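Local coordinates for D-isomer specific 2-hydroxyacid dehydrogenase family protein (Aeromonas salmonicida subsp. salmonicida, PDB 3HG7) that probably works as an NAD-dependent oxidoreductase of the D-isomer specific 2-hydroxyacid dehydrogenase family, at residues A[109-114]-A[162-167]; A[142-147]-A[186-191]; A[153-158]-A[199-204]; A[224-229]-A[233-238]. The protein carries 1 engineered substitution. One frame throughout, in Å; residues are numbered along the deposited sequence.

Contact 1: A[109-114]-A[162-167]; sequences GHLLSL and FGMKVL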
loop_
_atom_site.group_PDB
_atom_site.type_symbol
_atom_site.label_atom_id
_atom_site.label_comp_id
_atom_site.label_asym_id
_atom_site.label_seq_id
_atom_site.Cartn_x
_atom_site.Cartn_y
_atom_site.Cartn_z
ATOM N N GLY A 109 -1.600 14.817 -3.304
ATOM C CA GLY A 109 -0.487 15.421 -4.025
ATOM C C GLY A 109 -0.612 15.128 -5.520
ATOM O O GLY A 109 -0.517 16.030 -6.363
ATOM N N HIS A 110 -0.870 13.870 -5.849
ATOM C CA HIS A 110 -0.990 13.480 -7.252
ATOM C C HIS A 110 -2.252 14.095 -7.865
ATOM O O HIS A 110 -2.258 14.541 -9.007
ATOM C CB HIS A 110 -1.006 11.976 -7.415
ATOM C CG HIS A 110 0.370 11.382 -7.472
ATOM N ND1 HIS A 110 1.117 11.373 -8.627
ATOM C CD2 HIS A 110 1.135 10.800 -6.522
ATOM C CE1 HIS A 110 2.284 10.797 -8.393
ATOM N NE2 HIS A 110 2.334 10.461 -7.118
ATOM N N LEU A 111 -3.313 14.117 -7.082
ATOM C CA LEU A 111 -4.567 14.627 -7.572
ATOM C C LEU A 111 -4.452 16.126 -7.854
ATOM O O LEU A 111 -4.868 16.599 -8.915
ATOM C CB LEU A 111 -5.688 14.356 -6.566
ATOM C CG LEU A 111 -7.051 14.976 -6.890
ATOM C CD1 LEU A 111 -7.572 14.403 -8.179
ATOM C CD2 LEU A 111 -8.098 14.845 -5.722
ATOM N N LEU A 112 -3.875 16.870 -6.918
ATOM C CA LEU A 112 -3.784 18.315 -7.120
ATOM C C LEU A 112 -2.736 18.593 -8.195
ATOM O O LEU A 112 -2.908 19.532 -8.953
ATOM C CB LEU A 112 -3.466 19.017 -5.814
ATOM C CG LEU A 112 -4.632 18.908 -4.825
ATOM C CD1 LEU A 112 -4.209 19.254 -3.411
ATOM C CD2 LEU A 112 -5.745 19.882 -5.366
ATOM N N SER A 113 -1.677 17.762 -8.285
ATOM C CA SER A 113 -0.724 17.924 -9.386
ATOM C C SER A 113 -1.438 17.927 -10.741
ATOM O O SER A 113 -1.192 18.793 -11.583
ATOM C CB SER A 113 0.402 16.884 -9.340
ATOM O OG SER A 113 1.274 17.082 -10.451
ATOM N N LEU A 114 -2.322 16.952 -10.916
ATOM C CA LEU A 114 -3.120 16.792 -12.120
ATOM C C LEU A 114 -4.121 17.923 -12.337
ATOM O O LEU A 114 -4.221 18.514 -13.419
ATOM C CB LEU A 114 -3.900 15.482 -12.040
ATOM C CG LEU A 114 -3.046 14.226 -12.217
ATOM C CD1 LEU A 114 -3.929 13.049 -11.870
ATOM C CD2 LEU A 114 -2.452 14.147 -13.645
ATOM N N PHE A 162 -11.473 18.742 1.569
ATOM C CA PHE A 162 -11.393 19.504 0.303
ATOM C C PHE A 162 -12.765 19.759 -0.328
ATOM O O PHE A 162 -12.878 20.293 -1.432
ATOM C CB PHE A 162 -10.375 18.846 -0.658
ATOM C CG PHE A 162 -8.958 19.139 -0.303
ATOM C CD1 PHE A 162 -8.412 20.397 -0.502
ATOM C CD2 PHE A 162 -8.164 18.153 0.276
ATOM C CE1 PHE A 162 -7.088 20.669 -0.147
ATOM C CE2 PHE A 162 -6.836 18.416 0.616
ATOM C CZ PHE A 162 -6.300 19.662 0.417
ATOM N N GLY A 163 -13.817 19.431 0.420
ATOM C CA GLY A 163 -15.167 19.830 0.026
ATOM C C GLY A 163 -15.721 18.889 -1.018
ATOM O O GLY A 163 -16.688 19.219 -1.698
ATOM N N MET A 164 -15.092 17.717 -1.140
ATOM C CA MET A 164 -15.573 16.653 -2.029
ATOM C C MET A 164 -16.725 15.874 -1.389
ATOM O O MET A 164 -16.808 15.783 -0.164
ATOM C CB MET A 164 -14.429 15.684 -2.357
ATOM C CG MET A 164 -13.410 16.276 -3.336
ATOM S SD MET A 164 -11.932 15.313 -3.533
ATOM C CE MET A 164 -12.326 14.345 -5.001
ATOM N N LYS A 165 -17.587 15.301 -2.227
ATOM C CA LYS A 165 -18.502 14.253 -1.809
ATOM C C LYS A 165 -17.653 12.998 -1.706
ATOM O O LYS A 165 -16.743 12.799 -2.531
ATOM C CB LYS A 165 -19.630 14.045 -2.831
ATOM C CG LYS A 165 -20.629 15.209 -2.918
ATOM C CD LYS A 165 -22.023 14.811 -3.499
ATOM C CE LYS A 165 -22.548 13.403 -3.052
ATOM N NZ LYS A 165 -22.352 13.005 -1.609
ATOM N N VAL A 166 -17.916 12.175 -0.684
ATOM C CA VAL A 166 -17.120 10.953 -0.476
ATOM C C VAL A 166 -17.995 9.715 -0.336
ATOM O O VAL A 166 -18.775 9.586 0.628
ATOM C CB VAL A 166 -16.085 11.057 0.698
ATOM C CG1 VAL A 166 -15.199 9.837 0.710
ATOM C CG2 VAL A 166 -15.176 12.303 0.536
ATOM N N LEU A 167 -17.872 8.827 -1.323
ATOM C CA LEU A 167 -18.595 7.569 -1.334
ATOM C C LEU A 167 -17.611 6.422 -1.180
ATOM O O LEU A 167 -16.530 6.436 -1.779
ATOM C CB LEU A 167 -19.339 7.376 -2.645
ATOM C CG LEU A 167 -20.314 8.437 -3.156
ATOM C CD1 LEU A 167 -20.868 8.017 -4.508
ATOM C CD2 LEU A 167 -21.449 8.733 -2.182
#
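Leu111 meets Met164 in the buried half of this contact, while Leu112 meets Phe162 in the half nearer solvent. On the buried side, CD2 of Leu111 lies 4.3 Å from CE of Met164. The leucine's chi1 of 174° turns its branch out from helix 100-115 toward the methionine. Met164 runs extended to its sulfur and then turns, chi3 95°, to point CE at that methyl. Side chains of the sheet close this half: Leu111 also rests on Ile225 and Phe227, and Met164 on Leu143, with Leu138 touching both Leu111 and Leu112.

The outer half differs in exposure more than in spacing. CD1 of Leu112 approaches CZ of Phe162 obliquely at 4.4 Å, and both residues are partly exposed and touch a crystal neighbour. Phe162 has a second aromatic partner in Phe108, one turn earlier on the leucines' own helix. The two backbones stay well apart, with the CA atoms of Leu112 and Phe162 10.7 Å from each other, and the contact contains no hydrogen bond between the segments; 108 Å² is buried.

Phe162 and Met164 flank Gly163, whose phi of 81° makes it the C-prime residue of a Schellman motif ending helix 150-161. The chain then enters strand 165-169, so the contact joins a helix C terminus to a neighbouring helix on one face of a Rossmann-type parallel sheet.

Contact 2: A[142-147]-A[186-191]; sequences TLLILG and PALNKM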
loop_
_atom_site.group_PDB
_atom_site.type_symbol
_atom_site.label_atom_id
_atom_site.label_comp_id
_atom_site.label_asym_id
_atom_site.label_seq_id
_atom_site.Cartn_x
_atom_site.Cartn_y
_atom_site.Cartn_z
ATOM N N THR A 142 -16.788 14.399 -6.716
ATOM C CA THR A 142 -17.062 13.142 -6.016
ATOM C C THR A 142 -15.865 12.219 -5.973
ATOM O O THR A 142 -15.337 11.807 -7.023
ATOM C CB THR A 142 -18.138 12.324 -6.706
ATOM O OG1 THR A 142 -17.800 12.224 -8.100
ATOM C CG2 THR A 142 -19.494 12.981 -6.542
ATOM N N LEU A 143 -15.481 11.867 -4.751
ATOM C CA LEU A 143 -14.405 10.905 -4.516
ATOM C C LEU A 143 -15.075 9.566 -4.252
ATOM O O LEU A 143 -15.895 9.482 -3.358
ATOM C CB LEU A 143 -13.577 11.323 -3.293
ATOM C CG LEU A 143 -12.382 10.456 -2.868
ATOM C CD1 LEU A 143 -11.446 10.161 -4.038
ATOM C CD2 LEU A 143 -11.584 11.077 -1.707
ATOM N N LEU A 144 -14.755 8.550 -5.056
ATOM C CA LEU A 144 -15.104 7.152 -4.754
ATOM C C LEU A 144 -13.879 6.402 -4.240
ATOM O O LEU A 144 -12.841 6.373 -4.924
ATOM C CB LEU A 144 -15.579 6.441 -6.018
ATOM C CG LEU A 144 -15.963 4.977 -5.824
ATOM C CD1 LEU A 144 -17.007 4.841 -4.714
ATOM C CD2 LEU A 144 -16.444 4.368 -7.121
ATOM N N ILE A 145 -14.002 5.767 -3.073
ATOM C CA ILE A 145 -12.910 4.970 -2.508
ATOM C C ILE A 145 -13.366 3.514 -2.345
ATOM O O ILE A 145 -14.445 3.253 -1.781
ATOM C CB ILE A 145 -12.421 5.521 -1.143
ATOM C CG1 ILE A 145 -12.052 7.003 -1.256
ATOM C CG2 ILE A 145 -11.247 4.659 -0.594
ATOM C CD1 ILE A 145 -11.698 7.679 0.080
ATOM N N LEU A 146 -12.568 2.600 -2.892
ATOM C CA LEU A 146 -12.749 1.159 -2.722
ATOM C C LEU A 146 -11.837 0.691 -1.605
ATOM O O LEU A 146 -10.616 0.658 -1.741
ATOM C CB LEU A 146 -12.433 0.399 -4.016
ATOM C CG LEU A 146 -12.935 0.969 -5.340
ATOM C CD1 LEU A 146 -12.768 -0.083 -6.414
ATOM C CD2 LEU A 146 -14.383 1.412 -5.253
ATOM N N GLY A 147 -12.448 0.344 -0.486
ATOM C CA GLY A 147 -11.709 -0.057 0.703
ATOM C C GLY A 147 -12.017 0.947 1.791
ATOM O O GLY A 147 -11.829 2.153 1.608
ATOM N N PRO A 186 -22.079 -4.643 -5.753
ATOM C CA PRO A 186 -23.121 -4.469 -6.769
ATOM C C PRO A 186 -23.330 -3.009 -7.214
ATOM O O PRO A 186 -23.535 -2.757 -8.405
ATOM C CB PRO A 186 -24.375 -5.027 -6.082
ATOM C CG PRO A 186 -23.849 -6.064 -5.164
ATOM C CD PRO A 186 -22.515 -5.556 -4.677
ATOM N N ALA A 187 -23.246 -2.062 -6.279
ATOM C CA ALA A 187 -23.460 -0.640 -6.600
ATOM C C ALA A 187 -22.291 0.031 -7.331
ATOM O O ALA A 187 -22.370 1.219 -7.656
ATOM C CB ALA A 187 -23.819 0.151 -5.338
ATOM N N LEU A 188 -21.222 -0.722 -7.603
ATOM C CA LEU A 188 -19.989 -0.136 -8.141
ATOM C C LEU A 188 -20.180 0.664 -9.426
ATOM O O LEU A 188 -19.767 1.823 -9.475
ATOM C CB LEU A 188 -18.866 -1.174 -8.300
ATOM C CG LEU A 188 -17.428 -0.635 -8.334
ATOM C CD1 LEU A 188 -17.150 0.318 -7.171
ATOM C CD2 LEU A 188 -16.412 -1.768 -8.314
ATOM N N ASN A 189 -20.796 0.065 -10.449
ATOM C CA ASN A 189 -20.984 0.759 -11.741
ATOM C C ASN A 189 -21.811 2.027 -11.618
ATOM O O ASN A 189 -21.527 3.034 -12.269
ATOM C CB ASN A 189 -21.610 -0.165 -12.793
ATOM C CG ASN A 189 -20.616 -1.162 -13.370
ATOM O OD1 ASN A 189 -19.628 -1.509 -12.734
ATOM N ND2 ASN A 189 -20.891 -1.638 -14.583
ATOM N N LYS A 190 -22.855 1.954 -10.793
ATOM C CA LYS A 190 -23.677 3.113 -10.466
ATOM C C LYS A 190 -22.848 4.189 -9.756
ATOM O O LYS A 190 -22.963 5.375 -10.072
ATOM C CB LYS A 190 -24.885 2.688 -9.625
ATOM C CG LYS A 190 -26.057 2.169 -10.457
ATOM C CD LYS A 190 -26.544 0.795 -9.996
ATOM C CE LYS A 190 -26.885 0.747 -8.506
ATOM N NZ LYS A 190 -27.302 -0.615 -8.083
ATOM N N MET A 191 -22.004 3.761 -8.818
ATOM C CA MET A 191 -21.099 4.675 -8.106
ATOM C C MET A 191 -19.977 5.256 -8.981
ATOM O O MET A 191 -19.616 6.433 -8.841
ATOM C CB MET A 191 -20.534 4.004 -6.842
ATOM C CG MET A 191 -21.518 3.901 -5.676
ATOM S SD MET A 191 -22.628 5.331 -5.405
ATOM C CE MET A 191 -24.041 4.984 -6.446
#
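Leu188 and Met191 of the short helix 188-193 pack on Leu144 and Leu146 of strand 142-146, and every contact between the two segments is apolar. The tightest is methyl against methyl: CD1 of Leu188 stands 3.5 Å from CD2 of Leu146. The same CD1 is 4.1 Å from CD2 of Leu144, so one leucine branch serves two strand residues that point to the same face of the sheet. Leu188 crosses both side chains at about a right angle, meeting each with a branch end instead of lying alongside it.

Leu144 reaches further up the helix. Its chi1 of 180° extends CG outward from the strand, and CD2 arrives 4.1 Å from CB of Met191. Of the methionine side chain only the root, CB, takes part, because the chain bends at chi2, -39°, and carries the sulfur off toward strand 165-169.

No backbone hydrogen bond passes between the two segments. The helix bonds within itself, Met191 N donating to Ala187 O at 2.8 Å, while strand 142-146 bonds to its neighbours in the sheet, through Leu143 to Lys165 and Leu167 and through Leu144 to Val197.

Val169 touches both Leu146 and Leu188, and Phe217 covers Leu188 from a loop. Helix 188-193 therefore sits on one face of the sheet, whereas helix 150-161 packs on the other, against Leu143 and Ile145.

Contact 3: A[153-158]-A[199-204]; sequences QHIAHT and VSVLPA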
loop_
_atom_site.group_PDB
_atom_site.type_symbol
_atom_site.label_atom_id
_atom_site.label_comp_id
_atom_site.label_asym_id
_atom_site.label_seq_id
_atom_site.Cartn_x
_atom_site.Cartn_y
_atom_site.Cartn_z
ATOM N N GLN A 153 -10.579 5.336 5.089
ATOM C CA GLN A 153 -11.101 6.374 5.981
ATOM C C GLN A 153 -10.249 7.641 5.984
ATOM O O GLN A 153 -10.781 8.742 5.921
ATOM C CB GLN A 153 -11.268 5.861 7.406
ATOM C CG GLN A 153 -12.460 4.950 7.612
ATOM C CD GLN A 153 -12.339 4.170 8.903
ATOM O OE1 GLN A 153 -12.255 4.756 9.989
ATOM N NE2 GLN A 153 -12.294 2.841 8.796
ATOM N N HIS A 154 -8.925 7.511 6.046
ATOM C CA HIS A 154 -8.133 8.749 6.087
ATOM C C HIS A 154 -8.268 9.561 4.783
ATOM O O HIS A 154 -8.462 10.794 4.820
ATOM C CB HIS A 154 -6.669 8.513 6.460
ATOM C CG HIS A 154 -6.005 9.728 7.033
ATOM N ND1 HIS A 154 -5.552 10.767 6.246
ATOM C CD2 HIS A 154 -5.733 10.079 8.314
ATOM C CE1 HIS A 154 -5.026 11.702 7.018
ATOM N NE2 HIS A 154 -5.127 11.311 8.279
ATOM N N ILE A 155 -8.235 8.857 3.650
ATOM C CA ILE A 155 -8.381 9.505 2.338
ATOM C C ILE A 155 -9.759 10.128 2.262
ATOM O O ILE A 155 -9.961 11.169 1.601
ATOM C CB ILE A 155 -8.208 8.489 1.182
ATOM C CG1 ILE A 155 -6.791 7.876 1.193
ATOM C CG2 ILE A 155 -8.430 9.140 -0.175
ATOM C CD1 ILE A 155 -6.723 6.609 0.422
ATOM N N ALA A 156 -10.718 9.490 2.924
ATOM C CA ALA A 156 -12.084 10.024 3.014
ATOM C C ALA A 156 -12.144 11.361 3.754
ATOM O O ALA A 156 -12.718 12.349 3.231
ATOM C CB ALA A 156 -13.001 9.001 3.652
ATOM N N HIS A 157 -11.557 11.420 4.950
ATOM C CA HIS A 157 -11.537 12.684 5.703
ATOM C C HIS A 157 -10.857 13.807 4.922
ATOM O O HIS A 157 -11.289 14.966 4.984
ATOM C CB HIS A 157 -10.874 12.510 7.067
ATOM C CG HIS A 157 -11.745 11.807 8.067
ATOM N ND1 HIS A 157 -11.703 10.442 8.264
ATOM C CD2 HIS A 157 -12.721 12.275 8.884
ATOM C CE1 HIS A 157 -12.587 10.105 9.190
ATOM N NE2 HIS A 157 -13.218 11.198 9.579
ATOM N N THR A 158 -9.781 13.466 4.204
ATOM C CA THR A 158 -9.098 14.455 3.371
ATOM C C THR A 158 -9.977 14.942 2.225
ATOM O O THR A 158 -10.019 16.140 1.961
ATOM C CB THR A 158 -7.735 13.952 2.858
ATOM O OG1 THR A 158 -7.044 13.328 3.945
ATOM C CG2 THR A 158 -6.896 15.126 2.305
ATOM N N VAL A 199 -10.351 5.844 -6.040
ATOM C CA VAL A 199 -9.173 5.333 -5.334
ATOM C C VAL A 199 -9.418 3.869 -4.967
ATOM O O VAL A 199 -10.248 3.570 -4.107
ATOM C CB VAL A 199 -8.795 6.197 -4.086
ATOM C CG1 VAL A 199 -7.577 5.615 -3.374
ATOM C CG2 VAL A 199 -8.417 7.616 -4.513
ATOM N N SER A 200 -8.716 2.977 -5.654
ATOM C CA SER A 200 -8.719 1.547 -5.339
ATOM C C SER A 200 -7.652 1.157 -4.301
ATOM O O SER A 200 -6.445 1.301 -4.525
ATOM C CB SER A 200 -8.558 0.729 -6.622
ATOM O OG SER A 200 -8.790 -0.648 -6.374
ATOM N N VAL A 201 -8.104 0.706 -3.139
ATOM C CA VAL A 201 -7.196 0.303 -2.083
ATOM C C VAL A 201 -7.642 -1.074 -1.603
ATOM O O VAL A 201 -7.816 -1.290 -0.407
ATOM C CB VAL A 201 -7.226 1.238 -0.849
ATOM C CG1 VAL A 201 -5.828 1.289 -0.199
ATOM C CG2 VAL A 201 -7.733 2.621 -1.174
ATOM N N LEU A 202 -7.856 -1.995 -2.536
ATOM C CA LEU A 202 -8.511 -3.259 -2.185
ATOM C C LEU A 202 -7.509 -4.358 -1.879
ATOM O O LEU A 202 -6.471 -4.446 -2.548
ATOM C CB LEU A 202 -9.412 -3.733 -3.316
ATOM C CG LEU A 202 -10.761 -3.060 -3.536
ATOM C CD1 LEU A 202 -11.252 -3.505 -4.884
ATOM C CD2 LEU A 202 -11.791 -3.382 -2.444
ATOM N N PRO A 203 -7.831 -5.215 -0.885
ATOM C CA PRO A 203 -7.079 -6.460 -0.720
ATOM C C PRO A 203 -7.305 -7.341 -1.954
ATOM O O PRO A 203 -8.373 -7.263 -2.584
ATOM C CB PRO A 203 -7.710 -7.090 0.522
ATOM C CG PRO A 203 -9.078 -6.544 0.589
ATOM C CD PRO A 203 -8.993 -5.148 0.024
ATOM N N ALA A 204 -6.309 -8.144 -2.321
ATOM C CA ALA A 204 -6.429 -9.000 -3.506
ATOM C C ALA A 204 -7.167 -10.308 -3.193
ATOM O O ALA A 204 -6.561 -11.289 -2.779
ATOM C CB ALA A 204 -5.052 -9.266 -4.135
#
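Gln153 O, on the helical turn that carries Ile155 toward Val199, is gripped twice by His157. The backbone N of His157 donates to it at 3.0 Å, the ordinary helical bond, and the ring atom ND1 of His157 adds a second bond, also of 3.0 Å. The side-chain bond is bent, with an angle of 144° at the hydrogen, and its donor stands above the carbonyl plane. It ties the imidazole back to its own helix on the exposed side.

On the buried side, Ile155 does all the touching. Chi1 of -62° sets CG1 anti to the carbonyl carbon, and chi2 of 161° extends the chain so that CD1 leads. That methyl meets CG1 of Val199 tip to tip at 4.0 Å and reaches CG2 of Val201 more loosely at 4.4 Å. The CA atoms of Ile155 and Val199 are 8.8 Å apart, leaving the side chains alone to bridge helix and strand. Leu143, Ile145 and Phe108 also pack round Ile155.

A GxGxxG sequence, Gly147, Gly149 and Gly152, runs from the end of strand 142-146 into helix 150-161, consistent with the dinucleotide-binding turn of a Rossmann fold. Polar and apolar roles are thus separated: Gln153 and His157 bond within the helix, Ser104 of helix 100-115 bonds His154 and Thr158, and the hold on strand 197-200 rests on branched aliphatic contacts that need no directional bond.

Contact 4: A[224-229]-A[233-238]; sequences AILFNV and NAINEG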
loop_
_atom_site.group_PDB
_atom_site.type_symbol
_atom_site.label_atom_id
_atom_site.label_comp_id
_atom_site.label_asym_id
_atom_site.label_seq_id
_atom_site.Cartn_x
_atom_site.Cartn_y
_atom_site.Cartn_z
ATOM N N ALA A 224 -12.334 11.042 -15.510
ATOM C CA ALA A 224 -12.104 10.461 -14.198
ATOM C C ALA A 224 -10.635 10.121 -14.033
ATOM O O ALA A 224 -9.951 9.812 -15.000
ATOM C CB ALA A 224 -12.921 9.212 -14.011
ATOM N N ILE A 225 -10.182 10.179 -12.793
ATOM C CA ILE A 225 -8.800 9.875 -12.466
ATOM C C ILE A 225 -8.912 8.656 -11.583
ATOM O O ILE A 225 -9.614 8.678 -10.578
ATOM C CB ILE A 225 -8.124 11.042 -11.706
ATOM C CG1 ILE A 225 -8.112 12.290 -12.602
ATOM C CG2 ILE A 225 -6.690 10.654 -11.273
ATOM C CD1 ILE A 225 -7.847 13.607 -11.887
ATOM N N LEU A 226 -8.219 7.597 -11.964
ATOM C CA LEU A 226 -8.191 6.362 -11.182
ATOM C C LEU A 226 -6.846 6.144 -10.521
ATOM O O LEU A 226 -5.852 6.136 -11.221
ATOM C CB LEU A 226 -8.463 5.167 -12.097
ATOM C CG LEU A 226 -8.279 3.764 -11.493
ATOM C CD1 LEU A 226 -9.236 3.530 -10.332
ATOM C CD2 LEU A 226 -8.468 2.706 -12.560
ATOM N N PHE A 227 -6.838 5.947 -9.197
ATOM C CA PHE A 227 -5.629 5.553 -8.438
ATOM C C PHE A 227 -5.704 4.087 -8.076
ATOM O O PHE A 227 -6.739 3.622 -7.561
ATOM C CB PHE A 227 -5.544 6.292 -7.104
ATOM C CG PHE A 227 -5.198 7.754 -7.220
ATOM C CD1 PHE A 227 -3.950 8.201 -6.835
ATOM C CD2 PHE A 227 -6.145 8.683 -7.657
ATOM C CE1 PHE A 227 -3.614 9.564 -6.934
ATOM C CE2 PHE A 227 -5.834 10.034 -7.758
ATOM C CZ PHE A 227 -4.566 10.477 -7.378
ATOM N N ASN A 228 -4.596 3.375 -8.260
ATOM C CA ASN A 228 -4.487 2.063 -7.660
ATOM C C ASN A 228 -3.294 1.986 -6.749
ATOM O O ASN A 228 -2.149 2.045 -7.209
ATOM C CB ASN A 228 -4.387 0.947 -8.681
ATOM C CG ASN A 228 -4.494 -0.452 -8.016
ATOM O OD1 ASN A 228 -4.946 -0.580 -6.870
ATOM N ND2 ASN A 228 -4.065 -1.475 -8.722
ATOM N N VAL A 229 -3.581 1.862 -5.461
ATOM C CA VAL A 229 -2.539 1.775 -4.451
ATOM C C VAL A 229 -2.683 0.500 -3.589
ATOM O O VAL A 229 -1.980 0.350 -2.589
ATOM C CB VAL A 229 -2.597 2.991 -3.548
ATOM C CG1 VAL A 229 -2.240 4.266 -4.326
ATOM C CG2 VAL A 229 -4.007 3.125 -2.996
ATOM N N ASN A 233 -3.237 -6.439 -8.909
ATOM C CA ASN A 233 -4.334 -7.351 -9.244
ATOM C C ASN A 233 -5.712 -6.774 -9.519
ATOM O O ASN A 233 -6.539 -7.426 -10.183
ATOM C CB ASN A 233 -4.473 -8.398 -8.133
ATOM C CG ASN A 233 -3.658 -9.621 -8.405
ATOM O OD1 ASN A 233 -3.602 -10.545 -7.584
ATOM N ND2 ASN A 233 -3.015 -9.652 -9.575
ATOM N N ALA A 234 -5.974 -5.585 -8.980
ATOM C CA ALA A 234 -7.268 -4.947 -9.120
ATOM C C ALA A 234 -7.542 -4.583 -10.573
ATOM O O ALA A 234 -8.700 -4.441 -10.986
ATOM C CB ALA A 234 -7.349 -3.722 -8.238
ATOM N N ILE A 235 -6.472 -4.467 -11.353
ATOM C CA ILE A 235 -6.560 -3.906 -12.691
ATOM C C ILE A 235 -5.977 -4.848 -13.733
ATOM O O ILE A 235 -4.845 -5.300 -13.605
ATOM C CB ILE A 235 -5.823 -2.524 -12.779
ATOM C CG1 ILE A 235 -6.504 -1.486 -11.877
ATOM C CG2 ILE A 235 -5.755 -2.017 -14.222
ATOM C CD1 ILE A 235 -5.671 -0.231 -11.618
ATOM N N ASN A 236 -6.761 -5.136 -14.768
ATOM C CA ASN A 236 -6.199 -5.762 -15.954
ATOM C C ASN A 236 -5.514 -4.671 -16.742
ATOM O O ASN A 236 -6.168 -3.757 -17.260
ATOM C CB ASN A 236 -7.256 -6.474 -16.806
ATOM C CG ASN A 236 -6.695 -6.963 -18.137
ATOM O OD1 ASN A 236 -6.440 -6.170 -19.039
ATOM N ND2 ASN A 236 -6.500 -8.270 -18.260
ATOM N N GLU A 237 -4.195 -4.772 -16.825
ATOM C CA GLU A 237 -3.375 -3.683 -17.342
ATOM C C GLU A 237 -3.595 -3.439 -18.834
ATOM O O GLU A 237 -3.638 -2.283 -19.279
ATOM C CB GLU A 237 -1.899 -3.883 -16.956
ATOM C CG GLU A 237 -1.694 -3.678 -15.435
ATOM C CD GLU A 237 -0.293 -3.983 -14.909
ATOM O OE1 GLU A 237 0.596 -4.405 -15.691
ATOM O OE2 GLU A 237 -0.091 -3.789 -13.685
ATOM N N GLY A 238 -3.779 -4.527 -19.584
ATOM C CA GLY A 238 -4.014 -4.459 -21.036
ATOM C C GLY A 238 -5.238 -3.634 -21.368
ATOM O O GLY A 238 -5.266 -2.864 -22.333
#
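Torsions bring Asn228 and Ile235 together from opposite directions. In Asn228, chi1 of -171° sets CG anti to the backbone N and sends the amide off strand 225-228. Ile235 answers with chi1 -64° and chi2 165°, which direct CG1 and CD1 back toward the strand. CD1 of Ile235 then settles 3.4 Å from CB of Asn228 and 3.5 Å from its ND2, off the amide plane and on the side remote from OD1. The same methyl meets CD2 of Leu226 tip to tip at 4.2 Å.

Ala234 contributes its CB, which lies 4.0 Å from ND2 and 4.2 Å from OD1 of Asn228, off the same face of the amide as the isoleucine methyl.

Both polar ends of this buried amide are used within the intervening turn. Asn228 OD1 accepts from Gly230 N, closing an Asx turn, and ND2 donates to Arg231 O. Beyond the contact, Leu254 of strand 251-254 packs on both Asn228 and Ile235.

A dual use of Asn228 follows: its amide fixes the loop that leaves the strand, while its CB and one face of the amide join Leu226 in seating the Ile235 methyl, just before helix 237-245 of the beta-alpha-beta unit.

How the contacts relate
From the N terminus, contacts 1, 2 and 3 open in turn, at 109-114, 142-147 and 153-158, before any has closed. They close in the same order, at 162-167, 186-191 and 199-204, so all three mutually cross. Contact 4 follows in series as a short local closure between 224-229 and 233-238. Contacts 1 and 3 lie on one face of the seven-stranded parallel sheet and contacts 2 and 4 on the other. Backbone bonds join them through the sheet: Lys165 O to Leu143 N between contacts 1 and 2, Leu146 N to Val199 O between 2 and 3, and Ser200 N to Phe227 O between 3 and 4.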